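Local coordinates for protein type VI secretion system component (Escherichia coli O6, PDB 2P5Z) that is a component of the type VI secretion system and, resembling phage T4 tail proteins gp27 and gp5, probably serves in its injection spike, at residues H17-R22 against Y106-E111; R22-P27 against E59-Q64; V28-F33 against G66-T71; T86-I91 against F188-R193; A115-S120 against E136-E141. All blocks are in the same frame, centred on the assembly; numbering follows the deposited sequence.

Interaction 1 (H17-R22 against Y106-E111); sequences HKLKIR and YEVRLE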
# COMPACT_ATOMS: atom_id res chain seq x y z
N HIS A 17 -37.13 8.19 -0.03
CA HIS A 17 -35.94 8.36 0.85
C HIS A 17 -35.83 9.74 1.47
O HIS A 17 -35.86 10.74 0.75
CB HIS A 17 -34.66 8.04 0.10
CG HIS A 17 -34.63 6.65 -0.42
ND1 HIS A 17 -34.83 6.35 -1.75
CD2 HIS A 17 -34.45 5.46 0.21
CE1 HIS A 17 -34.77 5.04 -1.91
NE2 HIS A 17 -34.53 4.48 -0.74
N LYS A 18 -35.72 9.78 2.80
CA LYS A 18 -35.65 11.04 3.53
C LYS A 18 -34.37 11.16 4.36
O LYS A 18 -33.84 10.17 4.87
CB LYS A 18 -36.87 11.22 4.45
CG LYS A 18 -38.23 11.13 3.74
CD LYS A 18 -39.20 12.19 4.27
CE LYS A 18 -40.61 11.99 3.72
NZ LYS A 18 -41.41 11.05 4.56
N LEU A 19 -33.89 12.38 4.48
CA LEU A 19 -32.70 12.67 5.24
C LEU A 19 -33.06 13.82 6.15
O LEU A 19 -33.46 14.89 5.68
CB LEU A 19 -31.58 13.13 4.30
CG LEU A 19 -30.08 13.08 4.65
CD1 LEU A 19 -29.47 14.41 4.28
CD2 LEU A 19 -29.72 12.71 6.10
N LYS A 20 -32.93 13.60 7.45
CA LYS A 20 -33.14 14.66 8.42
C LYS A 20 -31.85 14.95 9.12
O LYS A 20 -31.27 14.08 9.72
CB LYS A 20 -34.17 14.25 9.45
CG LYS A 20 -35.55 14.79 9.17
CD LYS A 20 -36.56 14.18 10.15
CE LYS A 20 -36.65 12.66 9.97
NZ LYS A 20 -37.48 11.98 11.01
N ILE A 21 -31.40 16.19 9.02
CA ILE A 21 -30.27 16.63 9.78
C ILE A 21 -30.74 17.64 10.82
O ILE A 21 -31.27 18.68 10.45
CB ILE A 21 -29.27 17.32 8.87
CG1 ILE A 21 -28.86 16.40 7.73
CG2 ILE A 21 -28.06 17.82 9.69
CD1 ILE A 21 -28.28 17.16 6.53
N ARG A 22 -30.56 17.33 12.10
CA ARG A 22 -31.00 18.18 13.21
C ARG A 22 -30.54 19.64 13.13
O ARG A 22 -29.36 19.93 12.96
CB ARG A 22 -30.59 17.56 14.55
CG ARG A 22 -30.37 18.55 15.72
CD ARG A 22 -29.77 17.87 16.96
NE ARG A 22 -30.80 17.39 17.88
CZ ARG A 22 -31.33 16.16 17.88
NH1 ARG A 22 -32.27 15.86 18.77
NH2 ARG A 22 -30.95 15.24 17.01
N TYR A 106 -25.97 19.22 -3.02
CA TYR A 106 -25.09 19.04 -1.86
C TYR A 106 -24.83 17.58 -1.62
O TYR A 106 -25.62 16.74 -2.05
CB TYR A 106 -25.70 19.63 -0.58
CG TYR A 106 -25.92 21.12 -0.63
CD1 TYR A 106 -27.16 21.65 -0.98
CD2 TYR A 106 -24.88 22.00 -0.35
CE1 TYR A 106 -27.37 23.02 -1.03
CE2 TYR A 106 -25.07 23.37 -0.40
CZ TYR A 106 -26.32 23.88 -0.75
OH TYR A 106 -26.52 25.25 -0.80
N GLU A 107 -23.75 17.28 -0.91
CA GLU A 107 -23.52 15.92 -0.44
C GLU A 107 -23.16 15.87 1.04
O GLU A 107 -22.45 16.73 1.55
CB GLU A 107 -22.47 15.21 -1.29
CG GLU A 107 -22.55 13.70 -1.19
CD GLU A 107 -21.52 13.01 -2.07
OE1 GLU A 107 -21.76 12.92 -3.30
OE2 GLU A 107 -20.49 12.53 -1.55
N VAL A 108 -23.69 14.87 1.75
CA VAL A 108 -23.25 14.61 3.10
C VAL A 108 -22.83 13.17 3.30
O VAL A 108 -23.35 12.25 2.65
CB VAL A 108 -24.31 14.99 4.18
CG1 VAL A 108 -24.44 16.51 4.31
CG2 VAL A 108 -25.65 14.32 3.89
N ARG A 109 -21.88 12.96 4.21
CA ARG A 109 -21.50 11.63 4.61
C ARG A 109 -22.13 11.33 5.95
O ARG A 109 -22.00 12.10 6.88
CB ARG A 109 -19.98 11.51 4.69
CG ARG A 109 -19.49 10.13 5.13
CD ARG A 109 -18.05 9.93 4.74
NE ARG A 109 -17.94 9.25 3.45
CZ ARG A 109 -16.83 9.21 2.72
NH1 ARG A 109 -15.75 9.82 3.14
NH2 ARG A 109 -16.82 8.58 1.56
N LEU A 110 -22.83 10.21 6.05
CA LEU A 110 -23.49 9.85 7.28
C LEU A 110 -22.84 8.58 7.82
O LEU A 110 -22.83 7.53 7.16
CB LEU A 110 -24.99 9.62 7.06
CG LEU A 110 -25.69 9.05 8.30
CD1 LEU A 110 -25.74 10.14 9.39
CD2 LEU A 110 -27.10 8.53 8.01
N GLU A 111 -22.27 8.69 9.02
CA GLU A 111 -21.61 7.58 9.67
C GLU A 111 -22.16 7.49 11.08
O GLU A 111 -22.69 8.48 11.60
CB GLU A 111 -20.10 7.80 9.68
CG GLU A 111 -19.50 8.03 8.31
CD GLU A 111 -18.00 7.88 8.27
OE1 GLU A 111 -17.31 8.92 8.16
OE2 GLU A 111 -17.52 6.72 8.33
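Leu19 and Val108 meet methyl to methyl, with Leu19 CD1 3.8 Å from Val108 CG2. The two side chains run obliquely to one another, and a single branch of each does the touching. Both CB atoms point at the opposite strand. The leucine spans its part of the gap because its CG lies opposite the backbone N (chi1 -159°), beside the carbonyl carbon. Val108 divides its methyls between two partners: CG2, set between backbone N and carbonyl carbon, takes Leu19, while CG1 turns to Ile21. That second approach is looser, Ile21 CD1 standing 4.5 Å from Val108 CG1. All three residues are buried, and the contact across the gap is apolar.

The nearest CA atoms, of Leu19 and Leu110, are 9.8 Å apart, and this is an interior contact between strands that are not hydrogen-bonded neighbours. Strand 18-21 pairs with strand 65-70, whereas strand 104-111 runs between strands 44-51 and 85-99. The result illustrates how a curled beta structure, here of the phage tail baseplate hub family, is filled: alternate residues Leu19, Ile21, Val108 and Leu110 direct their CB atoms inward, and the charged residues between them fall on the other faces of their strands.

The polar interactions accordingly lie away from the apolar meeting point. Arg109 forms a salt bridge with Asp46 and Glu107 is hydrogen-bonded to Gln48, both partners on strand 44-51, while the backbones of Lys18 and Lys20 are hydrogen-bonded to Ser69 and Ala67.

Interaction 2 (R22-P27 against E59-Q64); sequences RGLQSP and ESVLMQ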
# COMPACT_ATOMS: atom_id res chain seq x y z
N ARG A 22 -30.56 17.33 12.10
CA ARG A 22 -31.00 18.18 13.21
C ARG A 22 -30.54 19.64 13.13
O ARG A 22 -29.36 19.93 12.96
CB ARG A 22 -30.59 17.56 14.55
CG ARG A 22 -30.37 18.55 15.72
CD ARG A 22 -29.77 17.87 16.96
NE ARG A 22 -30.80 17.39 17.88
CZ ARG A 22 -31.33 16.16 17.88
NH1 ARG A 22 -32.27 15.86 18.77
NH2 ARG A 22 -30.95 15.24 17.01
N GLY A 23 -31.51 20.54 13.20
CA GLY A 23 -31.25 21.97 13.28
C GLY A 23 -31.27 22.66 11.93
O GLY A 23 -31.04 23.86 11.85
N LEU A 24 -31.54 21.91 10.87
CA LEU A 24 -31.34 22.45 9.54
C LEU A 24 -32.62 23.03 8.94
O LEU A 24 -33.60 22.30 8.73
CB LEU A 24 -30.75 21.39 8.60
CG LEU A 24 -30.26 21.89 7.24
CD1 LEU A 24 -29.15 22.93 7.41
CD2 LEU A 24 -29.80 20.73 6.40
N GLN A 25 -32.62 24.33 8.67
CA GLN A 25 -33.82 24.97 8.16
C GLN A 25 -33.97 24.73 6.67
O GLN A 25 -35.08 24.58 6.15
CB GLN A 25 -33.80 26.46 8.44
CG GLN A 25 -33.71 26.74 9.91
CD GLN A 25 -34.22 28.11 10.26
OE1 GLN A 25 -35.05 28.26 11.16
NE2 GLN A 25 -33.74 29.12 9.54
N SER A 26 -32.84 24.70 5.99
CA SER A 26 -32.80 24.42 4.57
C SER A 26 -33.50 23.11 4.25
O SER A 26 -33.25 22.10 4.90
CB SER A 26 -31.36 24.37 4.10
OG SER A 26 -30.69 25.56 4.44
N PRO A 27 -34.43 23.15 3.28
CA PRO A 27 -35.16 21.98 2.80
C PRO A 27 -34.20 20.97 2.20
O PRO A 27 -33.26 21.36 1.51
CB PRO A 27 -36.06 22.54 1.71
CG PRO A 27 -35.44 23.87 1.33
CD PRO A 27 -34.84 24.39 2.59
N GLU A 59 -20.82 24.60 8.82
CA GLU A 59 -21.06 24.67 10.27
C GLU A 59 -22.48 24.32 10.70
O GLU A 59 -22.69 23.84 11.82
CB GLU A 59 -20.63 26.03 10.85
CG GLU A 59 -20.84 27.23 9.92
CD GLU A 59 -19.63 27.48 9.03
OE1 GLU A 59 -19.78 27.42 7.79
OE2 GLU A 59 -18.53 27.72 9.57
N SER A 60 -23.45 24.49 9.80
CA SER A 60 -24.85 24.10 10.07
C SER A 60 -25.05 22.60 9.99
O SER A 60 -26.12 22.10 10.33
CB SER A 60 -25.80 24.75 9.07
OG SER A 60 -25.37 26.06 8.75
N VAL A 61 -24.05 21.88 9.53
CA VAL A 61 -24.27 20.50 9.11
C VAL A 61 -23.26 19.53 9.73
O VAL A 61 -23.66 18.48 10.24
CB VAL A 61 -24.39 20.45 7.54
CG1 VAL A 61 -23.79 19.24 6.94
CG2 VAL A 61 -25.84 20.54 7.13
N LEU A 62 -21.98 19.89 9.72
CA LEU A 62 -20.90 19.04 10.27
C LEU A 62 -21.06 18.80 11.75
O LEU A 62 -21.34 19.72 12.51
CB LEU A 62 -19.53 19.66 10.03
CG LEU A 62 -19.07 19.65 8.58
CD1 LEU A 62 -17.77 20.47 8.43
CD2 LEU A 62 -18.94 18.20 8.06
N MET A 63 -20.92 17.53 12.14
CA MET A 63 -21.10 17.05 13.51
C MET A 63 -22.55 17.03 14.03
O MET A 63 -22.82 16.47 15.09
CB MET A 63 -20.07 17.66 14.49
CG MET A 63 -18.59 17.22 14.19
SD MET A 63 -18.33 15.42 14.43
CE MET A 63 -18.48 15.32 16.21
N GLN A 64 -23.50 17.56 13.26
CA GLN A 64 -24.94 17.36 13.56
C GLN A 64 -25.45 15.94 13.38
O GLN A 64 -24.92 15.18 12.58
CB GLN A 64 -25.81 18.28 12.69
CG GLN A 64 -25.60 19.76 12.95
CD GLN A 64 -25.89 20.11 14.38
OE1 GLN A 64 -26.80 19.56 15.01
NE2 GLN A 64 -25.10 21.00 14.92
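Arg22 opens the segment across the side chain of Gln64, the two chains crossing at about a right angle. The carbonyl does much of the meeting: Arg22 O lies 3.8 Å from Gln64 CG and 3.9 Å from Gln64 CB. The guanidinium leads elsewhere, because the arginine chain bends at its third torsion (-92°) and delivers NH2 to a salt bridge with Asp65. Gly23 follows with a positive phi of 93°, where a CB would press on the carbonyl O of Arg22, so the backbone by itself calls for glycine.

Leu24 carries the apolar share. Its CB does not face the other segment, but CG is placed opposite the backbone N (chi1 -170°), and both methyls then straddle one methyl of Val61: Leu24 CD2 is 4.0 Å and Leu24 CD1 4.1 Å from Val61 CG2. The CD1 branch also reaches Ser60 CB at 4.2 Å, while the hydroxyl of Ser60 is engaged by Ala57 O. On the facing segment, a type II turn from Val61 to Gln64 is closed by Gln64 N bonding to Val61 O at 3.2 Å.

The contact therefore pairs two surface connections. Loop 22-27 joins strand 18-21 to strand 29-38, and loop 59-64 leads from strand 44-51 into strand 65-70. Val61 continues inward onto Ile91 and Phe94 of strand 85-99, and Leu62 and Met63 pack on Tyr237 and Val239 of the second subunit.

Interaction 3 (V28-F33 against G66-T71); sequences VDVLTF and GAFSLT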
# COMPACT_ATOMS: atom_id res chain seq x y z
N VAL A 28 -34.40 19.70 2.47
CA VAL A 28 -33.48 18.69 1.99
C VAL A 28 -34.23 17.70 1.13
O VAL A 28 -35.10 16.96 1.61
CB VAL A 28 -32.76 17.95 3.16
CG1 VAL A 28 -32.02 16.69 2.66
CG2 VAL A 28 -31.80 18.89 3.87
N ASP A 29 -33.90 17.68 -0.15
CA ASP A 29 -34.56 16.80 -1.09
C ASP A 29 -33.56 15.83 -1.70
O ASP A 29 -32.71 16.22 -2.50
CB ASP A 29 -35.26 17.66 -2.14
CG ASP A 29 -36.20 16.86 -3.02
OD1 ASP A 29 -36.64 15.76 -2.59
OD2 ASP A 29 -36.50 17.34 -4.15
N VAL A 30 -33.67 14.55 -1.33
CA VAL A 30 -32.69 13.55 -1.71
C VAL A 30 -32.65 13.30 -3.21
O VAL A 30 -33.63 12.86 -3.81
CB VAL A 30 -32.91 12.21 -0.95
CG1 VAL A 30 -31.92 11.15 -1.39
CG2 VAL A 30 -32.81 12.44 0.56
N LEU A 31 -31.49 13.59 -3.80
CA LEU A 31 -31.24 13.37 -5.22
C LEU A 31 -30.81 11.94 -5.45
O LEU A 31 -31.58 11.13 -5.96
CB LEU A 31 -30.16 14.32 -5.69
CG LEU A 31 -29.86 14.38 -7.18
CD1 LEU A 31 -31.12 14.69 -7.94
CD2 LEU A 31 -28.81 15.43 -7.44
N THR A 32 -29.58 11.62 -5.06
CA THR A 32 -29.08 10.25 -5.15
C THR A 32 -28.28 9.84 -3.91
O THR A 32 -27.79 10.69 -3.17
CB THR A 32 -28.24 10.03 -6.44
OG1 THR A 32 -27.94 8.64 -6.61
CG2 THR A 32 -26.96 10.85 -6.42
N PHE A 33 -28.15 8.53 -3.68
CA PHE A 33 -27.28 8.07 -2.61
C PHE A 33 -26.53 6.77 -2.89
O PHE A 33 -26.97 5.92 -3.67
CB PHE A 33 -28.03 7.97 -1.28
CG PHE A 33 -28.81 6.70 -1.11
CD1 PHE A 33 -30.16 6.67 -1.40
CD2 PHE A 33 -28.22 5.56 -0.64
CE1 PHE A 33 -30.89 5.50 -1.23
CE2 PHE A 33 -28.95 4.41 -0.48
CZ PHE A 33 -30.29 4.37 -0.78
N GLY A 66 -27.97 12.99 12.16
CA GLY A 66 -28.57 12.78 10.88
C GLY A 66 -29.34 11.48 10.93
O GLY A 66 -28.91 10.53 11.58
N ALA A 67 -30.47 11.45 10.23
CA ALA A 67 -31.24 10.23 10.13
C ALA A 67 -31.59 10.04 8.66
O ALA A 67 -32.02 10.99 8.00
CB ALA A 67 -32.47 10.33 10.95
N PHE A 68 -31.39 8.83 8.15
CA PHE A 68 -31.67 8.56 6.76
C PHE A 68 -32.62 7.38 6.67
O PHE A 68 -32.31 6.32 7.19
CB PHE A 68 -30.39 8.26 6.00
CG PHE A 68 -30.61 7.98 4.55
CD1 PHE A 68 -30.97 9.00 3.68
CD2 PHE A 68 -30.46 6.69 4.05
CE1 PHE A 68 -31.17 8.76 2.35
CE2 PHE A 68 -30.66 6.44 2.72
CZ PHE A 68 -31.02 7.48 1.86
N SER A 69 -33.77 7.57 6.02
CA SER A 69 -34.80 6.54 6.01
C SER A 69 -35.19 6.09 4.62
O SER A 69 -35.09 6.85 3.68
CB SER A 69 -36.07 7.01 6.72
OG SER A 69 -35.78 8.00 7.68
N LEU A 70 -35.63 4.85 4.52
CA LEU A 70 -36.37 4.37 3.36
C LEU A 70 -37.86 4.43 3.70
O LEU A 70 -38.31 3.78 4.64
CB LEU A 70 -35.94 2.96 3.00
CG LEU A 70 -36.40 2.16 1.76
CD1 LEU A 70 -37.27 2.89 0.71
CD2 LEU A 70 -35.16 1.56 1.10
N THR A 71 -38.61 5.21 2.91
CA THR A 71 -40.04 5.47 3.15
C THR A 71 -40.93 4.36 2.55
O THR A 71 -40.61 3.78 1.51
CB THR A 71 -40.43 6.87 2.58
OG1 THR A 71 -39.36 7.79 2.81
CG2 THR A 71 -41.72 7.41 3.24
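Phe68 and Phe33 form a T-shaped (edge-to-face) pair inside the curled beta structure of the hub-like domain, between strands 65-70 and 29-38, which are not hydrogen-bonded to each other. From its CB, which points at the opposite strand, Phe68 runs straight inward: CG is opposite the backbone N, at chi1 -180°. Next along the ring, CD1 passes the carbonyl O of Lys18 on the adjoining strand 18-21. Beyond it, Phe68 CE1 presents the ring edge to Val30, with Val30 CG2 4.4 Å away. On the other side of the ring, Phe68 CE2 lies 4.1 Å from both CE1 and CZ of Phe33. The leading atom, CZ, sits above one face of Phe33, offset toward the rim.

The planes stand at 71° and the ring centroids are 4.8 Å apart, so a C-H edge of Phe68 meets the pi face of Phe33. In Phe33 itself, CG stands between the backbone N and the carbonyl carbon (chi1 83°). A classic beta bulge precedes it, Leu31 and Thr32 both facing Gln48 of strand 44-51. The cluster is extended by the ring of His17, edge-to-face with Phe33, and by Ile47, which touches Phe68. The closest approach between the two rings is the 3.5 Å from Phe68 CZ to Phe33 CD1.

Interaction 4 (T86-I91 against F188-R193); sequences TLHGVI and FATDAR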
# COMPACT_ATOMS: atom_id res chain seq x y z
N THR A 86 -34.26 2.88 9.14
CA THR A 86 -33.55 4.13 9.34
C THR A 86 -32.08 3.93 9.76
O THR A 86 -31.77 3.05 10.56
CB THR A 86 -34.25 4.99 10.41
OG1 THR A 86 -35.65 4.71 10.41
CG2 THR A 86 -34.05 6.47 10.16
N LEU A 87 -31.19 4.75 9.22
CA LEU A 87 -29.82 4.81 9.70
C LEU A 87 -29.61 6.05 10.56
O LEU A 87 -29.76 7.18 10.07
CB LEU A 87 -28.82 4.82 8.54
CG LEU A 87 -28.45 3.50 7.87
CD1 LEU A 87 -28.48 2.37 8.87
CD2 LEU A 87 -29.38 3.20 6.70
N HIS A 88 -29.25 5.86 11.82
CA HIS A 88 -28.93 7.00 12.69
C HIS A 88 -27.43 7.20 12.84
O HIS A 88 -26.66 6.23 12.96
CB HIS A 88 -29.56 6.83 14.06
CG HIS A 88 -31.05 6.86 14.05
ND1 HIS A 88 -31.77 8.04 14.07
CD2 HIS A 88 -31.97 5.86 14.05
CE1 HIS A 88 -33.06 7.77 14.08
NE2 HIS A 88 -33.21 6.45 14.06
N GLY A 89 -27.01 8.46 12.84
CA GLY A 89 -25.62 8.76 12.91
C GLY A 89 -25.31 10.24 12.91
O GLY A 89 -26.19 11.05 13.21
N VAL A 90 -24.06 10.57 12.58
CA VAL A 90 -23.58 11.95 12.51
C VAL A 90 -23.10 12.27 11.11
O VAL A 90 -22.69 11.39 10.35
CB VAL A 90 -22.32 12.23 13.41
CG1 VAL A 90 -22.68 13.03 14.63
CG2 VAL A 90 -21.60 10.96 13.76
N ILE A 91 -23.09 13.56 10.83
CA ILE A 91 -22.65 14.06 9.57
C ILE A 91 -21.17 14.36 9.68
O ILE A 91 -20.75 15.24 10.44
CB ILE A 91 -23.45 15.31 9.16
CG1 ILE A 91 -24.93 14.96 8.99
CG2 ILE A 91 -22.89 15.93 7.90
CD1 ILE A 91 -25.18 13.75 8.10
N PHE A 188 -24.74 -2.83 13.73
CA PHE A 188 -25.49 -1.69 14.19
C PHE A 188 -26.97 -2.01 14.14
O PHE A 188 -27.42 -2.79 13.32
CB PHE A 188 -25.13 -0.47 13.35
CG PHE A 188 -23.73 -0.01 13.57
CD1 PHE A 188 -23.45 0.95 14.52
CD2 PHE A 188 -22.69 -0.56 12.85
CE1 PHE A 188 -22.16 1.37 14.73
CE2 PHE A 188 -21.39 -0.15 13.06
CZ PHE A 188 -21.13 0.82 14.00
N ALA A 189 -27.73 -1.44 15.08
CA ALA A 189 -29.17 -1.65 15.12
C ALA A 189 -29.80 -0.35 15.54
O ALA A 189 -29.11 0.57 15.99
CB ALA A 189 -29.52 -2.76 16.10
N THR A 190 -31.11 -0.25 15.39
CA THR A 190 -31.80 1.01 15.63
C THR A 190 -32.68 0.90 16.88
O THR A 190 -33.35 -0.11 17.09
CB THR A 190 -32.58 1.42 14.36
OG1 THR A 190 -31.63 1.77 13.34
CG2 THR A 190 -33.56 2.61 14.62
N ASP A 191 -32.62 1.92 17.72
CA ASP A 191 -33.51 2.04 18.86
C ASP A 191 -34.64 2.91 18.37
O ASP A 191 -34.46 4.13 18.19
CB ASP A 191 -32.79 2.72 20.04
CG ASP A 191 -33.59 2.68 21.35
OD1 ASP A 191 -34.74 3.18 21.40
OD2 ASP A 191 -33.04 2.17 22.35
N ALA A 192 -35.80 2.28 18.14
CA ALA A 192 -36.99 2.99 17.67
C ALA A 192 -37.38 4.16 18.57
O ALA A 192 -37.64 5.26 18.05
CB ALA A 192 -38.15 2.01 17.51
N ARG A 193 -37.38 3.95 19.89
CA ARG A 193 -37.81 4.98 20.85
C ARG A 193 -36.82 6.12 20.99
O ARG A 193 -37.19 7.29 20.99
CB ARG A 193 -38.06 4.40 22.25
CG ARG A 193 -38.43 2.94 22.30
CD ARG A 193 -38.62 2.47 23.74
NE ARG A 193 -37.40 2.56 24.55
CZ ARG A 193 -37.21 3.40 25.57
NH1 ARG A 193 -36.07 3.40 26.25
NH2 ARG A 193 -38.17 4.25 25.92
O HOH W 1 -29.43 3.28 12.71
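A single water oxygen links His88 and Thr190: His88 N donates to it at 2.7 Å, and Thr190 OG1 is hydrogen-bonded to it, also at 2.7 Å. The same threonine oxygen lies 3.1 Å from Thr86 O, which brings hydroxyl, water and main-chain carbonyl into one small polar group on the protein surface.

Thr190 meets this group with one branch and the histidine with the other. Its OG1 stands beside the backbone N, opposite the carbonyl carbon (chi1 -68°), which leaves the methyl opposite the backbone N, where it approaches the imidazole. Thr190 CG2 lies 3.7 Å from His88 CD2 and 3.9 Å from His88 NE2. Because the methyl lies in the ring plane it abuts the margin and covers no face; the two side chains cross at about a right angle. His88 also touches Lys195 and Glu197.

The use of water by His88 N is consistent with the strand pattern. Leu87 and Gly89 bond to Phe68 and Gly66 of strand 65-70 on one edge, while on the other the pairing with strand 104-111 ends at Glu111, bonded to Val90. Just past this end, Thr190 approaches from strand 185-191, an outermost strand of a small three-stranded mixed sheet. The arrangement is a water-mediated junction between two sheets of the hub-like region, made without direct main-chain pairing between these segments.

Interaction 5 (A115-S120 against E136-E141); sequences ALLTRS and EKILRE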
# COMPACT_ATOMS: atom_id res chain seq x y z
N ALA A 115 -17.70 5.72 14.23
CA ALA A 115 -16.70 6.22 13.28
C ALA A 115 -15.83 7.34 13.84
O ALA A 115 -14.69 7.50 13.42
CB ALA A 115 -17.35 6.70 12.01
N LEU A 116 -16.34 8.09 14.81
CA LEU A 116 -15.57 9.20 15.37
C LEU A 116 -14.39 8.77 16.23
O LEU A 116 -13.52 9.59 16.48
CB LEU A 116 -16.46 10.17 16.14
CG LEU A 116 -17.56 10.84 15.34
CD1 LEU A 116 -18.47 11.56 16.33
CD2 LEU A 116 -16.99 11.80 14.27
N LEU A 117 -14.34 7.49 16.63
CA LEU A 117 -13.17 6.93 17.32
C LEU A 117 -11.88 7.01 16.50
O LEU A 117 -10.80 6.77 17.02
CB LEU A 117 -13.34 5.46 17.70
CG LEU A 117 -14.50 4.79 18.45
CD1 LEU A 117 -13.95 3.74 19.39
CD2 LEU A 117 -15.47 5.75 19.14
N THR A 118 -11.99 7.35 15.23
CA THR A 118 -10.84 7.49 14.35
C THR A 118 -10.18 8.84 14.62
O THR A 118 -9.02 9.05 14.29
CB THR A 118 -11.30 7.31 12.88
OG1 THR A 118 -11.64 5.93 12.70
CG2 THR A 118 -10.24 7.66 11.86
N ARG A 119 -10.90 9.73 15.29
CA ARG A 119 -10.41 11.07 15.54
C ARG A 119 -9.51 11.21 16.78
O ARG A 119 -8.94 12.28 16.98
CB ARG A 119 -11.56 12.08 15.55
CG ARG A 119 -11.69 12.87 14.25
CD ARG A 119 -13.05 13.55 14.09
NE ARG A 119 -13.60 14.13 15.32
CZ ARG A 119 -13.34 15.37 15.76
NH1 ARG A 119 -12.52 16.17 15.09
NH2 ARG A 119 -13.90 15.80 16.89
N SER A 120 -9.36 10.16 17.57
CA SER A 120 -8.50 10.22 18.75
C SER A 120 -7.48 9.09 18.80
O SER A 120 -7.86 7.91 18.71
CB SER A 120 -9.32 10.25 20.05
OG SER A 120 -9.79 8.97 20.40
N GLU A 136 -15.46 -1.35 26.21
CA GLU A 136 -16.40 -0.52 26.96
C GLU A 136 -15.78 0.76 27.57
O GLU A 136 -16.39 1.84 27.52
CB GLU A 136 -17.13 -1.33 28.02
CG GLU A 136 -18.19 -0.50 28.68
CD GLU A 136 -19.21 -1.31 29.43
OE1 GLU A 136 -19.26 -2.54 29.23
OE2 GLU A 136 -19.97 -0.68 30.22
N LYS A 137 -14.56 0.65 28.10
CA LYS A 137 -13.85 1.83 28.61
C LYS A 137 -13.64 2.85 27.52
O LYS A 137 -13.97 4.01 27.72
CB LYS A 137 -12.50 1.48 29.23
CG LYS A 137 -12.55 0.99 30.65
CD LYS A 137 -11.14 0.90 31.22
CE LYS A 137 -11.09 1.36 32.68
NZ LYS A 137 -10.78 2.84 32.75
N ILE A 138 -13.09 2.43 26.38
CA ILE A 138 -12.85 3.34 25.25
C ILE A 138 -14.14 4.05 24.79
O ILE A 138 -14.14 5.28 24.57
CB ILE A 138 -12.24 2.58 24.07
CG1 ILE A 138 -10.84 2.09 24.42
CG2 ILE A 138 -12.17 3.46 22.82
CD1 ILE A 138 -9.77 2.88 23.73
N LEU A 139 -15.22 3.27 24.70
CA LEU A 139 -16.56 3.80 24.40
C LEU A 139 -17.03 4.84 25.41
O LEU A 139 -17.38 5.98 25.02
CB LEU A 139 -17.58 2.66 24.26
CG LEU A 139 -17.33 1.84 22.98
CD1 LEU A 139 -18.25 0.64 22.82
CD2 LEU A 139 -17.42 2.75 21.76
N ARG A 140 -17.00 4.48 26.70
CA ARG A 140 -17.51 5.36 27.75
C ARG A 140 -16.62 6.55 28.10
O ARG A 140 -17.12 7.66 28.27
CB ARG A 140 -17.84 4.57 29.01
CG ARG A 140 -18.90 3.49 28.82
CD ARG A 140 -19.18 2.88 30.14
NE ARG A 140 -20.22 1.86 30.18
CZ ARG A 140 -21.52 2.13 30.32
NH1 ARG A 140 -22.38 1.13 30.37
NH2 ARG A 140 -21.95 3.39 30.40
N GLU A 141 -15.31 6.34 28.18
CA GLU A 141 -14.43 7.41 28.66
C GLU A 141 -14.17 8.49 27.65
O GLU A 141 -14.64 9.61 27.80
CB GLU A 141 -13.14 6.83 29.24
CG GLU A 141 -13.47 5.86 30.35
CD GLU A 141 -12.29 5.10 30.88
OE1 GLU A 141 -12.53 4.18 31.69
OE2 GLU A 141 -11.14 5.40 30.51
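Leu117 faces Ile138 and Leu139 with one methyl, and the contact between the segments is wholly apolar. Leu117 CD1 lies 3.9 Å from Ile138 CG2 and 4.3 Å from Leu139 CD2. The approach to Ile138 is oblique, using the short CG2 branch, which lies opposite the backbone N. Leu139 takes part differently: its CB points away from segment 115-120, but the CD2 branch turns back toward Leu117 CD1.

What meets here is a 3-10 turn and an alpha helix, 131-140, in the mixed helix-and-strand part of the hub-like region. Leu117 joins an apolar group with Ile138 and Leu139, which pack in turn on Val175 of helix 171-182 and Phe150 of strand 150-153.

None of the polar bonds joins the two segments to each other. Leu117 and Ser120 bond through their backbones to Leu172 and Asp171 at the start of helix 171-182. In the turn, Arg119 N bonds to Leu116 O at 2.9 Å, the spacing of a 3-10 helix. On the helix, Arg140 NE donates to Glu136 OE2 at 2.6 Å in a salt bridge, with an N-H...O angle of 160°. The carboxylate oxygen uses its anti lone pair, 3° out of the guanidinium plane.

Overall arrangement
Interactions 1, 3 and 4 share a framework in which strands 18-21, 65-70, 85-99 and 104-111 are joined in that order by main-chain bonds. The centres of interactions 1 and 3 are about 6 Å apart, and their side chains touch the same interior, Leu19 packing on Val30. Interaction 2 adjoins it, with Val61 CG1 3.8 Å from Val108 CG1 and Gln64 CB 3.8 Å from Ile21 CG2. Interaction 5 stands apart, its centre about 23 Å from that of interaction 1, yet Leu116 CD1 reaches Met63 CE (3.8 Å) and Val90 CG2 (4.1 Å), connecting the 3-10 turn of interaction 5 to interactions 2 and 4.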